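Long-range contacts in putative hydrolase (Shewanella frigidimarina, PDB 3LHO), which probably acts as an iron(II)-dependent dioxygenase of the 2-oxoadipate dioxygenase/decarboxylase family, and here holds a nickel ion in its metal site: residues A[12-17]-A[232-237]; A[37-42]-A[164-169]; A[79-84]-A[93-98]. One frame throughout, in Å; residues are numbered along the deposited sequence.

Contact 1 of 3, residues A[12-17]-A[232-237]. With NI (nickel (II) ion), chain B.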
loop_
_atom_site.group_PDB
_atom_site.type_symbol
_atom_site.label_atom_id
_atom_site.label_comp_id
_atom_site.label_asym_id
_atom_site.label_seq_id
_atom_site.Cartn_x
_atom_site.Cartn_y
_atom_site.Cartn_z
ATOM N N ALA A 12 -8.797 -10.533 -4.896
ATOM C CA ALA A 12 -7.681 -10.856 -5.767
ATOM C C ALA A 12 -6.418 -10.105 -5.337
ATOM O O ALA A 12 -5.296 -10.670 -5.332
ATOM C CB ALA A 12 -8.055 -10.557 -7.241
ATOM N N LEU A 13 -6.586 -8.856 -4.914
ATOM C CA LEU A 13 -5.467 -8.091 -4.427
ATOM C C LEU A 13 -4.872 -8.694 -3.150
ATOM O O LEU A 13 -3.651 -8.736 -2.973
ATOM C CB LEU A 13 -5.877 -6.624 -4.171
ATOM C CG LEU A 13 -4.793 -5.576 -3.970
ATOM C CD1 LEU A 13 -4.031 -5.203 -5.284
ATOM C CD2 LEU A 13 -5.392 -4.302 -3.337
ATOM N N TRP A 14 -5.743 -9.097 -2.244
ATOM C CA TRP A 14 -5.333 -9.751 -0.998
ATOM C C TRP A 14 -4.645 -11.085 -1.244
ATOM O O TRP A 14 -3.618 -11.371 -0.638
ATOM C CB TRP A 14 -6.556 -9.930 -0.106
ATOM C CG TRP A 14 -6.314 -10.709 1.176
ATOM C CD1 TRP A 14 -6.615 -12.029 1.400
ATOM C CD2 TRP A 14 -5.747 -10.208 2.393
ATOM N NE1 TRP A 14 -6.250 -12.383 2.691
ATOM C CE2 TRP A 14 -5.710 -11.285 3.319
ATOM C CE3 TRP A 14 -5.263 -8.961 2.794
ATOM C CZ2 TRP A 14 -5.229 -11.143 4.625
ATOM C CZ3 TRP A 14 -4.779 -8.823 4.090
ATOM C CH2 TRP A 14 -4.762 -9.905 4.990
ATOM N N GLN A 15 -5.181 -11.895 -2.140
ATOM C CA GLN A 15 -4.522 -13.198 -2.440
ATOM C C GLN A 15 -3.075 -13.007 -2.921
ATOM O O GLN A 15 -2.168 -13.751 -2.529
ATOM C CB GLN A 15 -5.303 -14.061 -3.455
ATOM C CG GLN A 15 -6.560 -14.767 -2.848
ATOM C CD GLN A 15 -6.271 -15.542 -1.522
ATOM O OE1 GLN A 15 -5.213 -16.172 -1.367
ATOM N NE2 GLN A 15 -7.213 -15.490 -0.578
ATOM N N ASP A 16 -2.873 -11.986 -3.741
ATOM C CA ASP A 16 -1.556 -11.634 -4.220
ATOM C C ASP A 16 -0.650 -11.079 -3.131
ATOM O O ASP A 16 0.515 -11.481 -3.031
ATOM C CB ASP A 16 -1.630 -10.680 -5.399
ATOM C CG ASP A 16 -0.274 -10.260 -5.835
ATOM O OD1 ASP A 16 0.414 -11.045 -6.463
ATOM O OD2 ASP A 16 0.186 -9.168 -5.454
ATOM N N TYR A 17 -1.193 -10.162 -2.334
ATOM C CA TYR A 17 -0.489 -9.553 -1.217
ATOM C C TYR A 17 0.037 -10.520 -0.162
ATOM O O TYR A 17 1.171 -10.345 0.320
ATOM C CB TYR A 17 -1.456 -8.571 -0.560
ATOM C CG TYR A 17 -1.036 -7.910 0.762
ATOM C CD1 TYR A 17 -0.033 -6.939 0.788
ATOM C CD2 TYR A 17 -1.728 -8.186 1.930
ATOM C CE1 TYR A 17 0.321 -6.278 1.971
ATOM C CE2 TYR A 17 -1.403 -7.533 3.142
ATOM C CZ TYR A 17 -0.377 -6.597 3.163
ATOM O OH TYR A 17 -0.102 -5.939 4.337
ATOM N N CYS A 232 6.393 -6.474 2.314
ATOM C CA CYS A 232 5.373 -5.566 2.886
ATOM C C CYS A 232 5.165 -5.811 4.363
ATOM O O CYS A 232 5.360 -6.935 4.851
ATOM C CB CYS A 232 4.016 -5.841 2.245
ATOM S SG CYS A 232 3.987 -5.862 0.429
ATOM N N PHE A 233 4.742 -4.763 5.065
ATOM C CA PHE A 233 4.117 -4.885 6.358
ATOM C C PHE A 233 2.569 -4.919 6.238
ATOM O O PHE A 233 2.013 -4.632 5.177
ATOM C CB PHE A 233 4.534 -3.727 7.281
ATOM C CG PHE A 233 4.308 -2.356 6.714
ATOM C CD1 PHE A 233 3.021 -1.823 6.638
ATOM C CD2 PHE A 233 5.372 -1.583 6.278
ATOM C CE1 PHE A 233 2.794 -0.549 6.106
ATOM C CE2 PHE A 233 5.172 -0.313 5.768
ATOM C CZ PHE A 233 3.863 0.209 5.682
ATOM N N TYR A 234 1.933 -5.311 7.351
ATOM C CA TYR A 234 0.492 -5.222 7.596
ATOM C C TYR A 234 0.327 -4.120 8.651
ATOM O O TYR A 234 1.045 -4.100 9.644
ATOM C CB TYR A 234 0.046 -6.555 8.162
ATOM C CG TYR A 234 -1.419 -6.951 8.145
ATOM C CD1 TYR A 234 -2.294 -6.577 7.107
ATOM C CD2 TYR A 234 -1.919 -7.791 9.148
ATOM C CE1 TYR A 234 -3.640 -6.998 7.113
ATOM C CE2 TYR A 234 -3.239 -8.226 9.135
ATOM C CZ TYR A 234 -4.086 -7.847 8.104
ATOM O OH TYR A 234 -5.390 -8.287 8.117
ATOM N N GLU A 235 -0.626 -3.234 8.422
ATOM C CA GLU A 235 -0.825 -2.020 9.196
ATOM C C GLU A 235 -2.183 -2.040 9.928
ATOM O O GLU A 235 -3.068 -2.816 9.571
ATOM C CB GLU A 235 -0.760 -0.845 8.246
ATOM C CG GLU A 235 -0.628 0.547 8.882
ATOM C CD GLU A 235 -0.351 1.624 7.816
ATOM O OE1 GLU A 235 -1.315 2.015 7.111
ATOM O OE2 GLU A 235 0.820 2.075 7.670
ATOM N N PHE A 236 -2.301 -1.193 10.960
ATOM C CA PHE A 236 -3.483 -1.098 11.843
ATOM C C PHE A 236 -3.740 0.367 12.067
ATOM O O PHE A 236 -2.823 1.117 12.322
ATOM C CB PHE A 236 -3.220 -1.859 13.158
ATOM C CG PHE A 236 -2.675 -3.244 12.916
ATOM C CD1 PHE A 236 -3.528 -4.310 12.739
ATOM C CD2 PHE A 236 -1.311 -3.461 12.770
ATOM C CE1 PHE A 236 -3.023 -5.571 12.429
ATOM C CE2 PHE A 236 -0.811 -4.735 12.469
ATOM C CZ PHE A 236 -1.666 -5.769 12.288
ATOM N N ALA A 237 -4.987 0.807 11.932
ATOM C CA ALA A 237 -5.299 2.225 12.104
ATOM C C ALA A 237 -6.569 2.411 12.930
ATOM O O ALA A 237 -7.584 1.746 12.694
ATOM C CB ALA A 237 -5.474 2.918 10.713
HETATM NI NI NI B . -1.200 3.066 5.226
HETATM O O HOH W 1 0.984 3.927 5.796
HETATM O O HOH W 2 -1.414 4.861 6.164
HETATM O O HOH W 3 -0.933 4.742 3.682
#
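Trp14, on helix 6-20, meets Tyr234 through the far rim of its six-membered ring. The closest atoms are Trp14 CH2 and Tyr234 OH, 3.6 Å apart, and the CE1 corner of the tyrosine lies in the indole plane, at its edge. With the ring planes at 52° the pair is oblique, neither a stack nor an edge-to-face contact. One turn on, Tyr17 makes the polar link. CG of Tyr17 is anti to the backbone N (chi1 172°), which starts the ring outward from the helix. Its hydroxyl donates to the backbone carbonyl of Phe233, with Tyr17 OH 2.6 Å from Phe233 O. The acceptor lies at the edge of the phenol ring, in its plane, whereas the donor stands 32° out of the carbonyl plane. The same hydroxyl passes 3.4 Å (OH to CA) from Tyr234 and also approaches the CD1 corner of that ring, at 3.6 Å from OH. On the Cys232 side, Tyr17 CE1 touches Cys232 CB at 3.7 Å, and Cys232 SG lies obliquely to the ring, 5.1 Å from its centroid. Phe166 meets both helix aromatics, Trp14 edge-to-face, while Ala24 of helix 22-32 touches Tyr17 and Tyr234. Two residues beyond the accepting carbonyl of Phe233, Glu235 binds nickel through OE1 at 2.2 Å, and its OE2 accepts a hydrogen bond from a water on the same metal. The helix thus packs against the chain leading into strand 235-239, which supplies the carboxylate of a two-histidine, one-glutamate metal site, as in the vicinal oxygen chelate (glyoxalase) superfamily.

Contact 2 of 3, residues A[37-42]-A[164-169]. With NI (nickel (II) ion), chain B.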
loop_
_atom_site.group_PDB
_atom_site.type_symbol
_atom_site.label_atom_id
_atom_site.label_comp_id
_atom_site.label_asym_id
_atom_site.label_seq_id
_atom_site.Cartn_x
_atom_site.Cartn_y
_atom_site.Cartn_z
ATOM N N ILE A 37 -12.315 -9.303 7.971
ATOM C CA ILE A 37 -11.946 -8.195 8.838
ATOM C C ILE A 37 -12.188 -6.959 7.994
ATOM O O ILE A 37 -11.838 -6.967 6.815
ATOM C CB ILE A 37 -10.436 -8.301 9.146
ATOM C CG1 ILE A 37 -10.178 -9.447 10.131
ATOM C CG2 ILE A 37 -9.885 -7.025 9.707
ATOM C CD1 ILE A 37 -10.953 -9.295 11.384
ATOM N N ILE A 38 -12.753 -5.895 8.564
ATOM C CA ILE A 38 -12.904 -4.661 7.821
ATOM C C ILE A 38 -11.542 -3.920 7.736
ATOM O O ILE A 38 -10.879 -3.640 8.769
ATOM C CB ILE A 38 -13.984 -3.720 8.459
ATOM C CG1 ILE A 38 -15.354 -4.437 8.476
ATOM C CG2 ILE A 38 -14.017 -2.359 7.722
ATOM C CD1 ILE A 38 -15.825 -4.862 7.141
ATOM N N ASN A 39 -11.158 -3.560 6.515
ATOM C CA ASN A 39 -9.938 -2.780 6.301
ATOM C C ASN A 39 -10.182 -1.259 6.274
ATOM O O ASN A 39 -11.169 -0.787 5.710
ATOM C CB ASN A 39 -9.277 -3.243 5.005
ATOM C CG ASN A 39 -8.819 -4.690 5.069
ATOM O OD1 ASN A 39 -9.213 -5.538 4.227
ATOM N ND2 ASN A 39 -8.021 -4.999 6.068
ATOM N N ASP A 40 -9.307 -0.499 6.908
ATOM C CA ASP A 40 -9.332 0.965 6.812
ATOM C C ASP A 40 -8.945 1.436 5.404
ATOM O O ASP A 40 -9.578 2.337 4.829
ATOM C CB ASP A 40 -8.317 1.583 7.801
ATOM C CG ASP A 40 -8.333 3.100 7.765
ATOM O OD1 ASP A 40 -9.353 3.668 8.175
ATOM O OD2 ASP A 40 -7.387 3.749 7.251
ATOM N N HIS A 41 -7.883 0.823 4.873
ATOM C CA HIS A 41 -7.357 1.185 3.560
ATOM C C HIS A 41 -6.431 0.158 2.989
ATOM O O HIS A 41 -5.993 -0.768 3.714
ATOM C CB HIS A 41 -6.680 2.598 3.566
ATOM C CG HIS A 41 -5.396 2.711 4.343
ATOM N ND1 HIS A 41 -5.363 3.073 5.681
ATOM C CD2 HIS A 41 -4.093 2.630 3.942
ATOM C CE1 HIS A 41 -4.105 3.162 6.075
ATOM N NE2 HIS A 41 -3.320 2.917 5.037
ATOM N N ILE A 42 -6.214 0.289 1.670
ATOM C CA ILE A 42 -5.071 -0.257 0.945
ATOM C C ILE A 42 -4.237 0.907 0.375
ATOM O O ILE A 42 -4.696 2.080 0.287
ATOM C CB ILE A 42 -5.482 -1.310 -0.171
ATOM C CG1 ILE A 42 -6.334 -0.650 -1.261
ATOM C CG2 ILE A 42 -6.244 -2.494 0.444
ATOM C CD1 ILE A 42 -5.847 -0.771 -2.615
ATOM N N ASN A 164 0.946 -2.391 -1.673
ATOM C CA ASN A 164 2.033 -2.130 -0.755
ATOM C C ASN A 164 1.652 -2.527 0.662
ATOM O O ASN A 164 2.472 -3.084 1.383
ATOM C CB ASN A 164 2.448 -0.659 -0.776
ATOM C CG ASN A 164 3.565 -0.329 0.259
ATOM O OD1 ASN A 164 3.278 0.147 1.346
ATOM N ND2 ASN A 164 4.828 -0.603 -0.087
ATOM N N HIS A 165 0.408 -2.240 1.051
ATOM C CA HIS A 165 -0.139 -2.783 2.323
ATOM C C HIS A 165 -1.650 -2.733 2.376
ATOM O O HIS A 165 -2.284 -1.953 1.653
ATOM C CB HIS A 165 0.475 -2.093 3.567
ATOM C CG HIS A 165 0.243 -0.618 3.651
ATOM N ND1 HIS A 165 1.106 0.313 3.112
ATOM C CD2 HIS A 165 -0.699 0.094 4.320
ATOM C CE1 HIS A 165 0.675 1.528 3.383
ATOM N NE2 HIS A 165 -0.435 1.429 4.108
ATOM N N PHE A 166 -2.210 -3.627 3.195
ATOM C CA PHE A 166 -3.557 -3.492 3.744
ATOM C C PHE A 166 -3.464 -2.981 5.167
ATOM O O PHE A 166 -2.501 -3.304 5.873
ATOM C CB PHE A 166 -4.226 -4.830 3.786
ATOM C CG PHE A 166 -4.752 -5.248 2.478
ATOM C CD1 PHE A 166 -3.882 -5.573 1.448
ATOM C CD2 PHE A 166 -6.131 -5.343 2.270
ATOM C CE1 PHE A 166 -4.382 -5.989 0.211
ATOM C CE2 PHE A 166 -6.622 -5.803 1.037
ATOM C CZ PHE A 166 -5.750 -6.056 0.012
ATOM N N THR A 167 -4.480 -2.220 5.577
ATOM C CA THR A 167 -4.586 -1.692 6.919
ATOM C C THR A 167 -5.919 -2.035 7.573
ATOM O O THR A 167 -6.979 -1.661 7.053
ATOM C CB THR A 167 -4.423 -0.172 6.920
ATOM O OG1 THR A 167 -3.157 0.168 6.335
ATOM C CG2 THR A 167 -4.502 0.348 8.386
ATOM N N VAL A 168 -5.852 -2.755 8.696
ATOM C CA VAL A 168 -7.005 -3.113 9.498
ATOM C C VAL A 168 -7.626 -1.928 10.182
ATOM O O VAL A 168 -6.912 -1.069 10.706
ATOM C CB VAL A 168 -6.625 -4.194 10.537
ATOM C CG1 VAL A 168 -7.807 -4.524 11.441
ATOM C CG2 VAL A 168 -6.128 -5.466 9.776
ATOM N N SER A 169 -8.961 -1.855 10.155
ATOM C CA SER A 169 -9.666 -0.826 10.845
ATOM C C SER A 169 -9.868 -1.293 12.279
ATOM O O SER A 169 -10.680 -2.214 12.536
ATOM C CB SER A 169 -11.046 -0.577 10.216
ATOM O OG SER A 169 -11.792 0.305 11.037
HETATM NI NI NI B . -1.200 3.066 5.226
HETATM O O HOH W 4 -11.626 -4.345 11.353
HETATM O O HOH W 5 -10.407 3.076 10.622
HETATM O O HOH W 1 0.984 3.927 5.796
HETATM O O HOH W 2 -1.414 4.861 6.164
HETATM O O HOH W 3 -0.933 4.742 3.682
#
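Thr167 lies over one face of the His41 ring on the tight metal side, its CB 3.6 Å from the ring centroid and 17° off the normal. His41 CG sits between the backbone N and the carbonyl carbon (chi1 69°), starting the ring toward Thr167. Thr167 OG1 stands above the same face near the rim, 3.0 Å from His41 NE2, but no hydrogen is shared: NE2 binds nickel, and OG1 is hydrogen-bonded to Glu235. His41 and His165 meet rim to rim with planes at 78°, each NE2 2.1 Å from nickel. Second-shell bonds help to fix both ring rotations: His41 ND1 donates in its ring plane to the anti lone pair of Asp40 OD2 (2.6 Å), and His165 ND1 to a lone pair of Asn164 OD1 (2.8 Å). The backbone supporting these ligands is antiparallel with a classic beta bulge, Asp40 and His41 both facing Thr167, whose carbonyl accepts a bond from Asp40 N and a weak one from His41 N. Away from the metal but equally close, Ile42 and Phe166 lie side by side, with Ile42 CG2 over the ring face, 3.4 Å from its centroid, and Asn39 at its edge. An alanine in place of Phe166 lacks the ring, which would probably open a gap beside Ile42 CG2 and leave Trp14 without its edge-to-face partner. Toward Ile37 and Ser169 the contact is looser and wetter. Ile37 CG2 reaches Val168 CG1 at 3.7 Å, but one water donates to Ile38 O and Ser169 O, and another links Asp40 OD1 to Ser169 OG, which also bonds Asp172.

Contact 3 of 3, residues A[79-84]-A[93-98]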
loop_
_atom_site.group_PDB
_atom_site.type_symbol
_atom_site.label_atom_id
_atom_site.label_comp_id
_atom_site.label_asym_id
_atom_site.label_seq_id
_atom_site.Cartn_x
_atom_site.Cartn_y
_atom_site.Cartn_z
ATOM N N LEU A 79 6.388 12.953 -3.564
ATOM C CA LEU A 79 5.179 12.188 -3.887
ATOM C C LEU A 79 3.963 13.095 -3.963
ATOM O O LEU A 79 3.869 14.075 -3.207
ATOM C CB LEU A 79 4.869 11.190 -2.774
ATOM C CG LEU A 79 5.808 10.025 -2.447
ATOM C CD1 LEU A 79 5.218 9.134 -1.329
ATOM C CD2 LEU A 79 6.071 9.200 -3.716
ATOM N N ILE A 80 3.051 12.754 -4.869
ATOM C CA ILE A 80 1.689 13.245 -4.711
ATOM C C ILE A 80 0.770 12.049 -4.543
ATOM O O ILE A 80 1.068 10.906 -4.938
ATOM C CB ILE A 80 1.204 14.189 -5.838
ATOM C CG1 ILE A 80 1.208 13.479 -7.195
ATOM C CG2 ILE A 80 2.054 15.481 -5.842
ATOM C CD1 ILE A 80 0.243 14.116 -8.222
ATOM N N ALA A 81 -0.353 12.285 -3.886
ATOM C CA ALA A 81 -1.260 11.151 -3.697
ATOM C C ALA A 81 -2.689 11.644 -3.616
ATOM O O ALA A 81 -2.974 12.865 -3.437
ATOM C CB ALA A 81 -0.887 10.361 -2.421
ATOM N N LYS A 82 -3.589 10.684 -3.710
ATOM C CA LYS A 82 -5.026 10.936 -3.520
ATOM C C LYS A 82 -5.589 9.713 -2.788
ATOM O O LYS A 82 -4.995 8.592 -2.873
ATOM C CB LYS A 82 -5.760 11.063 -4.866
ATOM C CG LYS A 82 -5.267 12.139 -5.878
ATOM C CD LYS A 82 -5.955 12.001 -7.284
ATOM C CE LYS A 82 -7.389 12.438 -7.309
ATOM N NZ LYS A 82 -7.619 13.900 -6.969
ATOM N N HIS A 83 -6.708 9.927 -2.089
ATOM C CA HIS A 83 -7.480 8.820 -1.577
ATOM C C HIS A 83 -8.892 8.865 -2.127
ATOM O O HIS A 83 -9.396 9.932 -2.504
ATOM C CB HIS A 83 -7.392 8.708 -0.027
ATOM C CG HIS A 83 -8.545 9.300 0.712
ATOM N ND1 HIS A 83 -8.528 10.582 1.234
ATOM C CD2 HIS A 83 -9.738 8.761 1.060
ATOM C CE1 HIS A 83 -9.689 10.808 1.842
ATOM N NE2 HIS A 83 -10.439 9.711 1.756
ATOM N N PHE A 84 -9.469 7.650 -2.230
ATOM C CA PHE A 84 -10.783 7.386 -2.787
ATOM C C PHE A 84 -11.636 6.630 -1.768
ATOM O O PHE A 84 -11.123 5.773 -1.034
ATOM C CB PHE A 84 -10.673 6.574 -4.103
ATOM C CG PHE A 84 -9.781 7.213 -5.128
ATOM C CD1 PHE A 84 -8.385 7.093 -5.015
ATOM C CD2 PHE A 84 -10.307 7.962 -6.158
ATOM C CE1 PHE A 84 -7.549 7.715 -5.911
ATOM C CE2 PHE A 84 -9.473 8.596 -7.091
ATOM C CZ PHE A 84 -8.080 8.461 -6.966
ATOM N N LYS A 93 -10.872 2.431 2.184
ATOM C CA LYS A 93 -10.373 3.526 1.436
ATOM C C LYS A 93 -9.197 3.057 0.595
ATOM O O LYS A 93 -8.490 2.149 0.967
ATOM C CB LYS A 93 -9.876 4.679 2.355
ATOM C CG LYS A 93 -10.934 5.233 3.282
ATOM C CD LYS A 93 -10.304 6.318 4.148
ATOM C CE LYS A 93 -11.093 6.587 5.383
ATOM N NZ LYS A 93 -10.891 5.458 6.337
ATOM N N VAL A 94 -8.974 3.745 -0.513
ATOM C CA VAL A 94 -7.916 3.456 -1.446
ATOM C C VAL A 94 -6.982 4.668 -1.554
ATOM O O VAL A 94 -7.370 5.760 -1.941
ATOM C CB VAL A 94 -8.484 3.027 -2.826
ATOM C CG1 VAL A 94 -7.326 2.885 -3.853
ATOM C CG2 VAL A 94 -9.313 1.749 -2.656
ATOM N N PHE A 95 -5.755 4.450 -1.129
ATOM C CA PHE A 95 -4.738 5.460 -1.133
ATOM C C PHE A 95 -3.767 5.132 -2.279
ATOM O O PHE A 95 -3.200 4.010 -2.317
ATOM C CB PHE A 95 -4.002 5.417 0.187
ATOM C CG PHE A 95 -3.010 6.519 0.355
ATOM C CD1 PHE A 95 -3.407 7.795 0.749
ATOM C CD2 PHE A 95 -1.646 6.264 0.103
ATOM C CE1 PHE A 95 -2.457 8.842 0.897
ATOM C CE2 PHE A 95 -0.694 7.261 0.244
ATOM C CZ PHE A 95 -1.099 8.577 0.650
ATOM N N ILE A 96 -3.607 6.083 -3.202
ATOM C CA ILE A 96 -2.744 5.884 -4.386
ATOM C C ILE A 96 -1.768 7.035 -4.467
ATOM O O ILE A 96 -2.140 8.219 -4.477
ATOM C CB ILE A 96 -3.508 5.686 -5.718
ATOM C CG1 ILE A 96 -4.651 4.678 -5.615
ATOM C CG2 ILE A 96 -2.495 5.307 -6.852
ATOM C CD1 ILE A 96 -5.492 4.552 -6.958
ATOM N N SER A 97 -0.473 6.704 -4.442
ATOM C CA SER A 97 0.546 7.747 -4.571
ATOM C C SER A 97 1.367 7.528 -5.851
ATOM O O SER A 97 1.300 6.453 -6.475
ATOM C CB SER A 97 1.436 7.776 -3.336
ATOM O OG SER A 97 2.229 6.600 -3.206
ATOM N N GLU A 98 2.051 8.572 -6.299
ATOM C CA GLU A 98 2.964 8.457 -7.433
ATOM C C GLU A 98 4.213 9.274 -7.157
ATOM O O GLU A 98 4.115 10.381 -6.699
ATOM C CB GLU A 98 2.350 8.911 -8.768
ATOM C CG GLU A 98 2.017 10.341 -8.884
ATOM C CD GLU A 98 1.372 10.700 -10.222
ATOM O OE1 GLU A 98 1.016 9.827 -11.076
ATOM O OE2 GLU A 98 1.165 11.878 -10.392
#
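Lys82 and Ile96 form the central hydrogen-bonded pair of the antiparallel beta hairpin made by strands 79-85 and 93-99. Ile96 N points straight at Lys82 O (2.9 Å, 180° at the hydrogen), and Lys82 N returns a bond to Ile96 O. Ile80 with Glu98 and Phe84 with Val94 repeat the pattern, giving six backbone bonds, of which Phe84 N to Val94 O, at 2.8 Å, is the shortest. The strands run 165° apart in direction, their axes approaching to 4.6 Å. At the non-hydrogen-bonded pairs, CA-H groups lean on the carbonyls, His83 CA standing 3.1 Å from Val94 O. Packing follows on both faces. On the face of Ala81, His83, Phe95 and Ser97, Phe95 CG is anti to the backbone N (chi1 -174°), and from there the ring lies near Ala81, CZ 3.6 Å from Ala81 CB. On the other face Phe84 crosses Ile96, CE1 to CD1 at 3.9 Å. At the hairpin end Lys93 CD runs beside His83 CD2, 4.0 Å away. The polar ends turn to other partners: Glu98 to Leu54 N, Ser97 to Tyr152, His83 to Tyr72, Lys82 to Asp71 and Asp68, Lys93 to Asp40. Strand 67-74 flanks strand 79-85, strand 39-47 flanks strand 93-99, and helix 54-62 packs on the face of Phe84, Val94 and Ile96, while Phe251 meets Phe95 and His83 on the opposite face.

Overall arrangement
All three contacts are mainly buried and reach one mixed sheet; along the chain, contact 3 is nested inside the loop closed by contact 2, and contact 2 inside that of contact 1. Contacts 1 and 2, with centres about 7 Å apart, share the nickel and three waters; Glu235 O accepts from Val168 N between their adjoining strands. Contact 3 joins contact 2 by Ile42 O to Phe95 N and the Asp40-Lys93 salt bridge, but its nearest atoms stay about 7 Å from contact 1. The chemistry differs: contact 1 packs helix aromatics on the chain leading into a strand, with one side-chain bond; contact 2 is a bulged, metal-binding ladder, contact 3 a regular hairpin ladder.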